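Local coordinates for conjugal transfer protein TRWB (Escherichia coli, PDB 1E9S) that probably works as a hexameric P-loop ATPase that couples the processed DNA to the type IV secretion channel during bacterial conjugation, at residues A[39-44]-A[70-75]; A[82-87]-A[282-287]; A[94-99]-A[425-430]; A[262-267]-A[292-297]; A[286-291]-A[311-316]. One frame throughout, in Å; residues are numbered along the deposited sequence.

Overall arrangement
Contacts 2 and 5 occupy the centre of the large sheet: strand 281-285 pairs with strand 83-89 in contact 2, and the chain leaving it pairs with strand 309-315 in contact 5. Their centres are about 10 Å apart and they share Asp286 and Glu287; Glu287 reaches Lys66 of the probable Walker A loop. The helix that follows this loop, 66-79, lies on the Trp282-Phe284 face and carries contact 1, about 12 Å from contact 2 between centres. Contact 4, its centre also about 12 Å from that of contact 2, covers the other face through Val263. Contact 3 is peripheral, its centre about 26 Å from that of contact 4, but its phenylalanines pack on Arg71 and Tyr75 of contact 1.

Contact 1: A[39-44]-A[70-75]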
# COMPACT_ATOMS: atom_id res chain seq x y z
N GLN A 39 9.53 21.08 -41.95
CA GLN A 39 9.03 20.60 -40.68
C GLN A 39 7.69 19.91 -40.77
O GLN A 39 7.00 19.95 -41.78
CB GLN A 39 8.91 21.76 -39.70
CG GLN A 39 10.22 22.30 -39.20
CD GLN A 39 10.06 23.67 -38.61
OE1 GLN A 39 9.76 24.63 -39.32
NE2 GLN A 39 10.25 23.78 -37.30
N VAL A 40 7.33 19.28 -39.66
CA VAL A 40 6.08 18.57 -39.50
C VAL A 40 5.27 19.48 -38.56
O VAL A 40 5.84 20.32 -37.89
CB VAL A 40 6.39 17.19 -38.87
CG1 VAL A 40 5.70 17.02 -37.55
CG2 VAL A 40 6.05 16.10 -39.85
N THR A 41 3.95 19.37 -38.54
CA THR A 41 3.20 20.25 -37.64
C THR A 41 2.32 19.54 -36.62
O THR A 41 1.70 18.51 -36.91
CB THR A 41 2.33 21.28 -38.41
OG1 THR A 41 1.44 20.60 -39.31
CG2 THR A 41 3.20 22.23 -39.19
N VAL A 42 2.27 20.12 -35.43
CA VAL A 42 1.47 19.59 -34.34
C VAL A 42 0.44 20.67 -33.99
O VAL A 42 0.78 21.74 -33.49
CB VAL A 42 2.35 19.27 -33.10
CG1 VAL A 42 1.50 18.64 -32.01
CG2 VAL A 42 3.44 18.28 -33.50
N ALA A 43 -0.83 20.39 -34.28
CA ALA A 43 -1.88 21.34 -34.01
C ALA A 43 -1.58 22.68 -34.70
O ALA A 43 -1.87 23.76 -34.16
CB ALA A 43 -2.03 21.54 -32.51
N GLY A 44 -1.00 22.60 -35.89
CA GLY A 44 -0.69 23.80 -36.65
C GLY A 44 0.66 24.41 -36.32
O GLY A 44 1.17 25.22 -37.08
N LEU A 70 -3.23 13.72 -35.11
CA LEU A 70 -2.40 12.65 -35.63
C LEU A 70 -2.45 12.63 -37.15
O LEU A 70 -1.44 12.36 -37.80
CB LEU A 70 -2.88 11.31 -35.08
CG LEU A 70 -2.29 10.85 -33.73
CD1 LEU A 70 -2.26 11.97 -32.70
CD2 LEU A 70 -3.13 9.70 -33.22
N ARG A 71 -3.62 12.91 -37.69
CA ARG A 71 -3.85 12.95 -39.13
C ARG A 71 -2.94 14.04 -39.77
O ARG A 71 -2.27 13.79 -40.77
CB ARG A 71 -5.32 13.27 -39.37
CG ARG A 71 -5.91 12.90 -40.72
CD ARG A 71 -6.83 11.67 -40.64
NE ARG A 71 -7.91 11.78 -39.65
CZ ARG A 71 -8.79 12.77 -39.58
NH1 ARG A 71 -8.75 13.77 -40.45
NH2 ARG A 71 -9.73 12.75 -38.65
N GLU A 72 -2.93 15.23 -39.17
CA GLU A 72 -2.11 16.34 -39.66
C GLU A 72 -0.62 16.06 -39.52
O GLU A 72 0.18 16.43 -40.37
CB GLU A 72 -2.45 17.62 -38.90
CG GLU A 72 -1.38 18.69 -39.01
CD GLU A 72 -1.67 19.89 -38.13
OE1 GLU A 72 -2.78 19.96 -37.55
OE2 GLU A 72 -0.77 20.77 -38.03
N LEU A 73 -0.26 15.42 -38.42
CA LEU A 73 1.13 15.09 -38.15
C LEU A 73 1.61 14.09 -39.19
O LEU A 73 2.71 14.21 -39.73
CB LEU A 73 1.25 14.48 -36.75
CG LEU A 73 2.45 14.86 -35.91
CD1 LEU A 73 2.41 14.08 -34.61
CD2 LEU A 73 3.71 14.59 -36.68
N ALA A 74 0.78 13.09 -39.48
CA ALA A 74 1.12 12.07 -40.46
C ALA A 74 1.21 12.67 -41.86
O ALA A 74 2.14 12.39 -42.61
CB ALA A 74 0.09 10.96 -40.44
N TYR A 75 0.24 13.50 -42.20
CA TYR A 75 0.20 14.17 -43.50
C TYR A 75 1.46 14.99 -43.75
O TYR A 75 2.17 14.76 -44.73
CB TYR A 75 -1.03 15.06 -43.57
CG TYR A 75 -1.24 15.74 -44.89
CD1 TYR A 75 -1.30 14.99 -46.06
CD2 TYR A 75 -1.39 17.12 -44.97
CE1 TYR A 75 -1.50 15.60 -47.29
CE2 TYR A 75 -1.59 17.75 -46.20
CZ TYR A 75 -1.65 16.98 -47.36
OH TYR A 75 -1.83 17.58 -48.59
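Val40 begins the contact by turning CG1 to the end of Leu73, 3.3 Å from CD2, the two branched side chains meeting at a slant. Thr41 comes next and changes the chemistry. Its OG1, held between its own backbone N and carbonyl carbon (chi1 56°), gives a 2.6 Å hydrogen bond to Glu72 OE2. The carbonyl O of Thr41, for its part, lies over the backbone of the helix, 3.7 Å from Leu73 CA. Val42 adds a looser apolar touch, CG2 to Leu73 CG at 4.3 Å. The chain turns tightly through Ala43 and Gly44, and Gly44 N comes back to the same carboxylate oxygen, Glu72 OE2, at 2.8 Å. That oxygen is therefore gripped twice, by the hydroxyl on its anti lone pair and by the amide on its syn lone pair, which should fix the rotation of the carboxylate. The extended chain of Glu72 crosses Thr41 nearly at right angles to get there. At Gly44 the backbone angles themselves call for glycine. The short hairpin strand 41-42 thus rests on helix 66-79, where Thr76 OG1 also bonds Thr41 N, while Val40 and Leu73 both pack on Trp282 of strand 281-285 and Val42 and Leu73 on Leu56 of strand 56-59.

Contact 2: A[82-87]-A[282-287]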
# COMPACT_ATOMS: atom_id res chain seq x y z
N ASP A 82 8.84 11.26 -45.15
CA ASP A 82 9.19 10.41 -44.02
C ASP A 82 8.49 9.07 -44.12
O ASP A 82 7.43 8.96 -44.74
CB ASP A 82 8.74 11.05 -42.69
CG ASP A 82 9.31 12.43 -42.46
OD1 ASP A 82 10.00 12.96 -43.34
OD2 ASP A 82 9.06 13.00 -41.38
N ARG A 83 9.09 8.04 -43.53
CA ARG A 83 8.48 6.72 -43.52
C ARG A 83 7.80 6.55 -42.18
O ARG A 83 8.13 7.24 -41.23
CB ARG A 83 9.53 5.63 -43.70
CG ARG A 83 10.01 5.54 -45.11
CD ARG A 83 10.92 4.36 -45.27
NE ARG A 83 10.21 3.09 -45.27
CZ ARG A 83 10.81 1.92 -45.10
NH1 ARG A 83 12.12 1.88 -44.93
NH2 ARG A 83 10.11 0.80 -45.12
N MET A 84 6.84 5.63 -42.10
CA MET A 84 6.17 5.43 -40.83
C MET A 84 5.39 4.14 -40.67
O MET A 84 4.93 3.54 -41.64
CB MET A 84 5.27 6.62 -40.55
CG MET A 84 4.25 6.88 -41.62
SD MET A 84 3.75 8.60 -41.45
CE MET A 84 2.04 8.48 -41.76
N VAL A 85 5.26 3.72 -39.42
CA VAL A 85 4.51 2.54 -39.04
C VAL A 85 3.34 3.12 -38.28
O VAL A 85 3.54 3.89 -37.34
CB VAL A 85 5.31 1.62 -38.11
CG1 VAL A 85 4.48 0.41 -37.70
CG2 VAL A 85 6.56 1.16 -38.82
N ILE A 86 2.13 2.78 -38.69
CA ILE A 86 0.96 3.32 -38.03
C ILE A 86 0.02 2.28 -37.45
O ILE A 86 -0.50 1.43 -38.18
CB ILE A 86 0.16 4.22 -38.99
CG1 ILE A 86 1.06 5.32 -39.53
CG2 ILE A 86 -1.05 4.83 -38.28
CD1 ILE A 86 0.38 6.23 -40.47
N VAL A 87 -0.16 2.33 -36.13
CA VAL A 87 -1.09 1.43 -35.46
C VAL A 87 -2.38 2.13 -35.81
O VAL A 87 -2.73 3.14 -35.22
CB VAL A 87 -0.87 1.42 -33.95
CG1 VAL A 87 -2.03 0.69 -33.27
CG2 VAL A 87 0.45 0.74 -33.64
N TRP A 282 8.63 7.12 -38.25
CA TRP A 282 7.64 7.45 -37.23
C TRP A 282 6.88 6.22 -36.77
O TRP A 282 6.50 5.38 -37.57
CB TRP A 282 6.62 8.44 -37.75
CG TRP A 282 7.16 9.77 -38.04
CD1 TRP A 282 7.80 10.17 -39.17
CD2 TRP A 282 7.08 10.92 -37.19
NE1 TRP A 282 8.13 11.50 -39.08
CE2 TRP A 282 7.70 11.99 -37.88
CE3 TRP A 282 6.54 11.15 -35.91
CZ2 TRP A 282 7.80 13.28 -37.33
CZ3 TRP A 282 6.64 12.43 -35.37
CH2 TRP A 282 7.26 13.48 -36.08
N LEU A 283 6.67 6.13 -35.46
CA LEU A 283 5.90 5.03 -34.92
C LEU A 283 4.68 5.68 -34.32
O LEU A 283 4.76 6.36 -33.30
CB LEU A 283 6.67 4.30 -33.82
CG LEU A 283 6.27 2.85 -33.51
CD1 LEU A 283 6.54 2.58 -32.05
CD2 LEU A 283 4.80 2.59 -33.83
N PHE A 284 3.54 5.50 -34.98
CA PHE A 284 2.30 6.07 -34.49
C PHE A 284 1.55 5.01 -33.72
O PHE A 284 0.94 4.12 -34.30
CB PHE A 284 1.42 6.55 -35.65
CG PHE A 284 1.79 7.89 -36.19
CD1 PHE A 284 2.93 8.04 -36.97
CD2 PHE A 284 1.00 9.00 -35.92
CE1 PHE A 284 3.28 9.28 -37.49
CE2 PHE A 284 1.35 10.25 -36.43
CZ PHE A 284 2.49 10.39 -37.22
N ILE A 285 1.63 5.10 -32.40
CA ILE A 285 0.93 4.16 -31.55
C ILE A 285 -0.36 4.85 -31.17
O ILE A 285 -0.38 5.72 -30.32
CB ILE A 285 1.71 3.86 -30.27
CG1 ILE A 285 3.04 3.22 -30.63
CG2 ILE A 285 0.89 2.95 -29.39
CD1 ILE A 285 3.92 2.96 -29.45
N ASP A 286 -1.44 4.47 -31.83
CA ASP A 286 -2.72 5.08 -31.55
C ASP A 286 -2.91 5.32 -30.05
O ASP A 286 -2.68 6.42 -29.57
CB ASP A 286 -3.85 4.21 -32.09
CG ASP A 286 -5.16 4.95 -32.10
OD1 ASP A 286 -5.21 6.02 -32.74
OD2 ASP A 286 -6.13 4.47 -31.47
N GLU A 287 -3.34 4.29 -29.33
CA GLU A 287 -3.54 4.39 -27.89
C GLU A 287 -2.56 3.45 -27.20
O GLU A 287 -2.73 2.24 -27.21
CB GLU A 287 -4.97 4.01 -27.52
CG GLU A 287 -5.93 5.18 -27.65
CD GLU A 287 -5.57 6.33 -26.72
OE1 GLU A 287 -4.81 6.10 -25.75
OE2 GLU A 287 -6.06 7.45 -26.94
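Asp82 and Trp282 both swing CG to the side opposite their carbonyl carbon (chi1 -57° and -67°), which brings carboxylate and indole together; their second torsions leave the two planes only 10° apart. Trp282 NE1 gives a straight 2.9 Å hydrogen bond to Asp82 OD2 on its anti side; Arg80 and Arg280 form salt bridges to the same carboxylate. Between the strands four backbone bonds alternate in parallel register, from Trp282 N to Arg83 O at 3.0 Å through to Val87 N to Phe284 O at 2.8 Å. Met84, Ile86, Trp282 and Phe284 share one face, where Met84 SD makes oblique Met-aromatic contacts with both rings. Ile86 and Phe284 lie side by side, pointing the same way. The indole also packs on Leu73 of helix 66-79. Replacing Trp282 by a leucine would probably leave Asp82 OD2 with Arg80 but no indole donor, and open a gap beside Leu73. Two adjacent parallel strands mid-sheet, one leading into the acidic pair Asp286-Glu287, fit the core and probable Walker B strand of a P-loop NTPase.

Contact 3: A[94-99]-A[425-430]; sequences LSKFGR and FANRQP
Ser95 and Lys96, at the end of helix 92-97, take most of the polar contacts with the chain 425-430. Ser95 O receives two weak hydrogen bonds from successive amides, Arg428 N at 2.7 Å and Gln429 N at 3.1 Å, so a carbonyl of the last helical turn is met by the tail. Lys96, bent at chi2 (-73°), brings CD against Phe425 CB, and its NZ gives a 2.8 Å hydrogen bond to Phe425 O, tilted 28° from the carbonyl plane. A water bridges the backbones, donating to Lys96 O at 2.8 Å and to Ala426 O at 2.7 Å. Farther on, Arg428 NH2 makes a weak bond to Gly98 O.

The aromatic part is a T-shaped pair: the edge of Phe97 points at the face of Phe425, centroids 5.1 Å apart, planes at 68°. Arg71 and Tyr75 of helix 66-79 pack against both rings.

Among the van der Waals contacts, Arg428 NH2 touches the aliphatic CG of Arg99 at 3.0 Å; the guanidinium of Arg99 itself pairs with Asp102. Gln429 CG lies 3.2 Å from Gly98 O.

Gly98 is where the chain leaves the helix. The contact is partly buried packing near the periphery of the domain, in which the irregular segment beyond the last strand, 415-419, straps the C-terminal end of the short helix following strand 83-89 of the P-loop NTPase sheet.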
# COMPACT_ATOMS: atom_id res chain seq x y z
N LEU A 94 -5.12 4.45 -43.19
CA LEU A 94 -4.88 3.71 -44.42
C LEU A 94 -5.71 4.28 -45.54
O LEU A 94 -5.21 4.58 -46.62
CB LEU A 94 -5.23 2.23 -44.23
CG LEU A 94 -5.19 1.28 -45.44
CD1 LEU A 94 -3.75 1.08 -45.91
CD2 LEU A 94 -5.80 -0.05 -45.04
N SER A 95 -7.00 4.43 -45.28
CA SER A 95 -7.93 4.95 -46.26
C SER A 95 -7.59 6.37 -46.73
O SER A 95 -7.90 6.74 -47.86
CB SER A 95 -9.36 4.92 -45.72
OG SER A 95 -9.53 5.84 -44.67
N LYS A 96 -6.95 7.16 -45.87
CA LYS A 96 -6.60 8.53 -46.23
C LYS A 96 -5.19 8.68 -46.80
O LYS A 96 -4.98 9.48 -47.71
CB LYS A 96 -6.73 9.44 -45.00
CG LYS A 96 -8.02 9.36 -44.22
CD LYS A 96 -9.15 10.01 -44.97
CE LYS A 96 -10.42 10.07 -44.13
NZ LYS A 96 -11.54 10.69 -44.91
N PHE A 97 -4.24 7.90 -46.28
CA PHE A 97 -2.84 8.00 -46.71
C PHE A 97 -2.21 6.77 -47.34
O PHE A 97 -1.02 6.77 -47.69
CB PHE A 97 -2.00 8.45 -45.52
CG PHE A 97 -2.57 9.61 -44.80
CD1 PHE A 97 -2.56 10.88 -45.37
CD2 PHE A 97 -3.20 9.43 -43.57
CE1 PHE A 97 -3.17 11.94 -44.74
CE2 PHE A 97 -3.81 10.49 -42.93
CZ PHE A 97 -3.80 11.75 -43.51
N GLY A 98 -2.99 5.71 -47.49
CA GLY A 98 -2.44 4.51 -48.07
C GLY A 98 -2.11 4.64 -49.54
O GLY A 98 -2.92 5.09 -50.34
N ARG A 99 -0.88 4.25 -49.89
CA ARG A 99 -0.44 4.27 -51.28
C ARG A 99 -0.33 2.82 -51.74
O ARG A 99 -0.51 1.90 -50.95
CB ARG A 99 0.91 4.96 -51.40
CG ARG A 99 0.80 6.45 -51.42
CD ARG A 99 1.86 7.02 -50.53
NE ARG A 99 3.01 6.12 -50.44
CZ ARG A 99 4.09 6.34 -49.69
NH1 ARG A 99 4.18 7.45 -48.97
NH2 ARG A 99 5.07 5.45 -49.67
N PHE A 425 -9.70 15.12 -45.63
CA PHE A 425 -8.87 14.21 -46.40
C PHE A 425 -9.73 13.26 -47.21
O PHE A 425 -10.66 12.65 -46.69
CB PHE A 425 -7.94 13.40 -45.51
CG PHE A 425 -6.87 14.21 -44.86
CD1 PHE A 425 -5.69 14.48 -45.54
CD2 PHE A 425 -7.05 14.74 -43.61
CE1 PHE A 425 -4.71 15.27 -44.96
CE2 PHE A 425 -6.07 15.53 -43.03
CZ PHE A 425 -4.90 15.79 -43.71
N ALA A 426 -9.40 13.14 -48.49
CA ALA A 426 -10.12 12.26 -49.41
C ALA A 426 -9.74 10.82 -49.15
O ALA A 426 -8.58 10.52 -48.86
CB ALA A 426 -9.79 12.64 -50.85
N ASN A 427 -10.72 9.92 -49.25
CA ASN A 427 -10.48 8.50 -49.05
C ASN A 427 -9.81 7.93 -50.30
O ASN A 427 -10.47 7.67 -51.29
CB ASN A 427 -11.80 7.77 -48.80
CG ASN A 427 -12.23 7.80 -47.36
OD1 ASN A 427 -13.33 7.39 -47.02
ND2 ASN A 427 -11.36 8.30 -46.49
N ARG A 428 -8.51 7.74 -50.24
CA ARG A 428 -7.77 7.22 -51.37
C ARG A 428 -7.68 5.70 -51.41
O ARG A 428 -7.12 5.14 -52.35
CB ARG A 428 -6.35 7.77 -51.37
CG ARG A 428 -6.24 9.26 -51.37
CD ARG A 428 -4.82 9.64 -51.72
NE ARG A 428 -3.85 8.72 -51.12
CZ ARG A 428 -2.54 8.80 -51.31
NH1 ARG A 428 -2.04 9.76 -52.08
NH2 ARG A 428 -1.73 7.93 -50.73
N GLN A 429 -8.23 5.03 -50.40
CA GLN A 429 -8.17 3.57 -50.34
C GLN A 429 -9.24 3.00 -49.42
O GLN A 429 -9.64 3.64 -48.46
CB GLN A 429 -6.81 3.10 -49.81
CG GLN A 429 -5.62 3.45 -50.64
CD GLN A 429 -4.97 2.24 -51.25
OE1 GLN A 429 -4.18 2.36 -52.19
NE2 GLN A 429 -5.27 1.06 -50.71
N PRO A 430 -9.73 1.79 -49.72
CA PRO A 430 -10.75 1.22 -48.83
C PRO A 430 -10.06 0.88 -47.51
O PRO A 430 -8.96 0.32 -47.51
CB PRO A 430 -11.22 -0.01 -49.59
CG PRO A 430 -10.03 -0.43 -50.37
CD PRO A 430 -9.49 0.90 -50.87
O HOH W 1 -6.17 11.76 -48.72

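Contact 4: A[262-267]-A[292-297]; sequences WVDVVC and EKLASL
Asp264 grips Ser296 with both carboxylate oxygens. OD2 takes the hydroxyl of Ser296 OG at 2.9 Å, met on the syn side and 31° out of the carboxylate plane, and it is also hydrogen-bonded to the hydroxyl of Ser133 on helix 126-134. OD1 receives the backbone Ser296 N at 2.7 Å through its syn lone pair, with an N-H...O angle of 154°. The carboxylate can reach across because CG stands opposite the backbone N of Asp264 (chi1 -164°), which carries it off the helix toward the loop. These three partners satisfy the buried carboxylate and would help to stabilise it as an anion and to fix its rotation.

Two further contacts lie beside the carboxylate. Val263 CG1 makes an apolar contact with Leu294 CD1 at 3.7 Å, the two side chains crossing at about a right angle. One turn later, Cys267 CB packs on Ser296 CB, also at 3.7 Å, and its SG comes to 3.9 Å from Leu297 CA.

Earlier in the loop, Leu294 N is held by the hydroxyl of Tyr325. The segment 292-297 is thus fastened at several points just before helix 297-303 begins. Helix 252-269 meanwhile lies against the sheet, with Val263 touching Val87 and Ile285. A helix that links strands 243-247 and 281-285 along the chain, packed on one side of a largely parallel sheet, is the beta-alpha-beta crossover build of a P-loop NTPase.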
# COMPACT_ATOMS: atom_id res chain seq x y z
N TRP A 262 3.70 -6.86 -33.19
CA TRP A 262 4.21 -6.07 -34.30
C TRP A 262 4.82 -4.75 -33.85
O TRP A 262 5.89 -4.37 -34.32
CB TRP A 262 3.10 -5.80 -35.30
CG TRP A 262 2.71 -7.02 -36.05
CD1 TRP A 262 3.52 -8.03 -36.45
CD2 TRP A 262 1.41 -7.31 -36.56
NE1 TRP A 262 2.81 -8.94 -37.20
CE2 TRP A 262 1.51 -8.52 -37.28
CE3 TRP A 262 0.17 -6.66 -36.50
CZ2 TRP A 262 0.42 -9.10 -37.93
CZ3 TRP A 262 -0.91 -7.24 -37.14
CH2 TRP A 262 -0.78 -8.45 -37.84
N VAL A 263 4.15 -4.07 -32.94
CA VAL A 263 4.66 -2.80 -32.43
C VAL A 263 6.00 -3.03 -31.75
O VAL A 263 6.93 -2.24 -31.91
CB VAL A 263 3.69 -2.14 -31.42
CG1 VAL A 263 4.36 -0.96 -30.75
CG2 VAL A 263 2.44 -1.68 -32.12
N ASP A 264 6.10 -4.12 -30.99
CA ASP A 264 7.32 -4.42 -30.28
C ASP A 264 8.43 -4.86 -31.21
O ASP A 264 9.60 -4.57 -30.97
CB ASP A 264 7.07 -5.48 -29.22
CG ASP A 264 8.20 -5.56 -28.21
OD1 ASP A 264 8.23 -4.71 -27.29
OD2 ASP A 264 9.07 -6.45 -28.34
N VAL A 265 8.06 -5.55 -32.29
CA VAL A 265 9.04 -6.00 -33.27
C VAL A 265 9.72 -4.75 -33.84
O VAL A 265 10.93 -4.71 -34.00
CB VAL A 265 8.36 -6.78 -34.44
CG1 VAL A 265 9.34 -6.97 -35.59
CG2 VAL A 265 7.86 -8.12 -33.96
N VAL A 266 8.91 -3.74 -34.13
CA VAL A 266 9.44 -2.49 -34.66
C VAL A 266 10.39 -1.87 -33.65
O VAL A 266 11.46 -1.40 -34.01
CB VAL A 266 8.29 -1.50 -34.95
CG1 VAL A 266 8.84 -0.15 -35.40
CG2 VAL A 266 7.36 -2.08 -35.98
N CYS A 267 9.99 -1.89 -32.37
CA CYS A 267 10.79 -1.31 -31.29
C CYS A 267 12.18 -1.91 -31.08
O CYS A 267 13.12 -1.19 -30.78
CB CYS A 267 10.00 -1.34 -29.99
SG CYS A 267 8.60 -0.23 -30.01
N GLU A 292 -0.48 -4.29 -25.17
CA GLU A 292 -0.03 -4.98 -23.98
C GLU A 292 1.20 -4.27 -23.43
O GLU A 292 1.63 -3.23 -23.95
CB GLU A 292 0.29 -6.43 -24.33
CG GLU A 292 -0.93 -7.18 -24.85
CD GLU A 292 -1.15 -8.53 -24.18
OE1 GLU A 292 -0.31 -8.93 -23.35
OE2 GLU A 292 -2.16 -9.20 -24.49
N LYS A 293 1.75 -4.81 -22.35
CA LYS A 293 2.92 -4.21 -21.74
C LYS A 293 4.11 -4.54 -22.62
O LYS A 293 4.68 -5.63 -22.52
CB LYS A 293 3.11 -4.78 -20.34
CG LYS A 293 4.14 -4.07 -19.53
CD LYS A 293 4.15 -4.58 -18.12
CE LYS A 293 5.31 -3.98 -17.37
NZ LYS A 293 5.35 -4.52 -16.00
N LEU A 294 4.48 -3.60 -23.49
CA LEU A 294 5.59 -3.78 -24.42
C LEU A 294 6.96 -3.85 -23.75
O LEU A 294 7.32 -3.00 -22.94
CB LEU A 294 5.57 -2.67 -25.47
CG LEU A 294 4.22 -2.53 -26.17
CD1 LEU A 294 4.24 -1.32 -27.08
CD2 LEU A 294 3.91 -3.81 -26.96
N ALA A 295 7.72 -4.87 -24.12
CA ALA A 295 9.04 -5.12 -23.59
C ALA A 295 10.14 -4.23 -24.16
O ALA A 295 11.10 -3.93 -23.47
CB ALA A 295 9.41 -6.57 -23.81
N SER A 296 9.98 -3.79 -25.41
CA SER A 296 11.02 -2.99 -26.05
C SER A 296 10.71 -1.51 -26.25
O SER A 296 11.59 -0.76 -26.65
CB SER A 296 11.36 -3.61 -27.40
OG SER A 296 11.38 -5.03 -27.30
N LEU A 297 9.49 -1.10 -25.96
CA LEU A 297 9.10 0.30 -26.13
C LEU A 297 10.06 1.23 -25.41
O LEU A 297 10.58 2.18 -25.99
CB LEU A 297 7.70 0.52 -25.58
CG LEU A 297 6.80 1.55 -26.25
CD1 LEU A 297 5.82 2.05 -25.22
CD2 LEU A 297 7.60 2.70 -26.82

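Contact 5: A[286-291]-A[311-316]; sequences DELASL and VVAGLQ
Leu288 fills the tight part of the contact. Its CB presses on Leu315 CD1 at 3.4 Å, the two side chains lying alongside and pointing the same way, and it also meets Ala313 CB at 4.1 Å; Leu321 and Phe337 complete this apolar group. The backbones close in beside it. Leu288 N bonds to Gly314 O at 3.1 Å, lying in the carbonyl plane, and Gly314 N makes a weak bond to Asp286 O at 3.0 Å. These two bonds flank Glu287, which pairs with Gly314 in parallel register. Gly314 suits the place, since a beta carbon there would run into Asp286 O.

The other side is more polar. Glu287 is bent at chi2 (-62°), which turns its carboxylate back over Gly314: OE1 lies 2.9 Å from Gly314 O, two acceptors without a bond, while the salt bridge from Lys66 to OE2 holds the group there. The Gln316 end is loose. NE2 only touches Glu287 OE2, at 3.6 Å, OE1 has a weak hydrogen bond with Thr62, and the side chain packs on Thr302 of the second subunit. Shortening Glu287 to an alanine would probably leave Lys66 without its charged mate and Gln316 NE2 without the carboxylate beside it.

An acidic pair just after one strand, its glutamate on the lysine of the probable Walker A loop, is consistent with the Walker B region of a P-loop ATPase, near the face between subunits.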
# COMPACT_ATOMS: atom_id res chain seq x y z
N ASP A 286 -1.44 4.47 -31.83
CA ASP A 286 -2.72 5.08 -31.55
C ASP A 286 -2.91 5.32 -30.05
O ASP A 286 -2.68 6.42 -29.57
CB ASP A 286 -3.85 4.21 -32.09
CG ASP A 286 -5.16 4.95 -32.10
OD1 ASP A 286 -5.21 6.02 -32.74
OD2 ASP A 286 -6.13 4.47 -31.47
N GLU A 287 -3.34 4.29 -29.33
CA GLU A 287 -3.54 4.39 -27.89
C GLU A 287 -2.56 3.45 -27.20
O GLU A 287 -2.73 2.24 -27.21
CB GLU A 287 -4.97 4.01 -27.52
CG GLU A 287 -5.93 5.18 -27.65
CD GLU A 287 -5.57 6.33 -26.72
OE1 GLU A 287 -4.81 6.10 -25.75
OE2 GLU A 287 -6.06 7.45 -26.94
N LEU A 288 -1.53 4.04 -26.60
CA LEU A 288 -0.49 3.28 -25.94
C LEU A 288 -0.98 2.27 -24.92
O LEU A 288 -0.51 1.13 -24.88
CB LEU A 288 0.49 4.24 -25.28
CG LEU A 288 1.75 3.61 -24.70
CD1 LEU A 288 2.38 2.69 -25.72
CD2 LEU A 288 2.72 4.71 -24.31
N ALA A 289 -1.94 2.68 -24.09
CA ALA A 289 -2.47 1.81 -23.05
C ALA A 289 -3.42 0.73 -23.57
O ALA A 289 -3.95 -0.05 -22.79
CB ALA A 289 -3.17 2.64 -22.00
N SER A 290 -3.64 0.68 -24.88
CA SER A 290 -4.51 -0.33 -25.45
C SER A 290 -3.70 -1.53 -25.91
O SER A 290 -4.24 -2.58 -26.25
CB SER A 290 -5.29 0.23 -26.64
OG SER A 290 -6.29 1.13 -26.20
N LEU A 291 -2.38 -1.37 -25.95
CA LEU A 291 -1.49 -2.44 -26.35
C LEU A 291 -1.07 -3.12 -25.06
O LEU A 291 -1.29 -2.59 -23.98
CB LEU A 291 -0.26 -1.88 -27.06
CG LEU A 291 -0.53 -1.13 -28.37
CD1 LEU A 291 0.79 -0.74 -29.01
CD2 LEU A 291 -1.36 -2.00 -29.30
N VAL A 311 8.44 8.50 -31.98
CA VAL A 311 7.20 7.88 -31.54
C VAL A 311 6.16 8.91 -31.13
O VAL A 311 6.47 9.88 -30.45
CB VAL A 311 7.43 6.93 -30.33
CG1 VAL A 311 6.14 6.25 -29.97
CG2 VAL A 311 8.48 5.91 -30.65
N VAL A 312 4.94 8.68 -31.57
CA VAL A 312 3.81 9.53 -31.24
C VAL A 312 2.79 8.59 -30.61
O VAL A 312 2.32 7.66 -31.26
CB VAL A 312 3.18 10.19 -32.52
CG1 VAL A 312 1.92 10.97 -32.15
CG2 VAL A 312 4.18 11.12 -33.19
N ALA A 313 2.47 8.82 -29.35
CA ALA A 313 1.51 7.96 -28.69
C ALA A 313 0.39 8.75 -28.05
O ALA A 313 0.58 9.88 -27.60
CB ALA A 313 2.21 7.11 -27.63
N GLY A 314 -0.79 8.14 -28.01
CA GLY A 314 -1.96 8.76 -27.41
C GLY A 314 -2.25 8.15 -26.06
O GLY A 314 -2.05 6.96 -25.83
N LEU A 315 -2.73 8.99 -25.14
CA LEU A 315 -3.05 8.55 -23.79
C LEU A 315 -4.31 9.29 -23.34
O LEU A 315 -4.62 10.35 -23.86
CB LEU A 315 -1.89 8.88 -22.86
CG LEU A 315 -1.02 7.75 -22.28
CD1 LEU A 315 -0.78 6.67 -23.30
CD2 LEU A 315 0.30 8.34 -21.82
N GLN A 316 -5.03 8.73 -22.39
CA GLN A 316 -6.24 9.37 -21.89
C GLN A 316 -6.13 9.57 -20.39
O GLN A 316 -5.71 10.63 -19.93
CB GLN A 316 -7.46 8.54 -22.25
CG GLN A 316 -7.52 8.25 -23.74
CD GLN A 316 -8.78 7.51 -24.16
OE1 GLN A 316 -9.89 8.02 -24.01
NE2 GLN A 316 -8.61 6.31 -24.70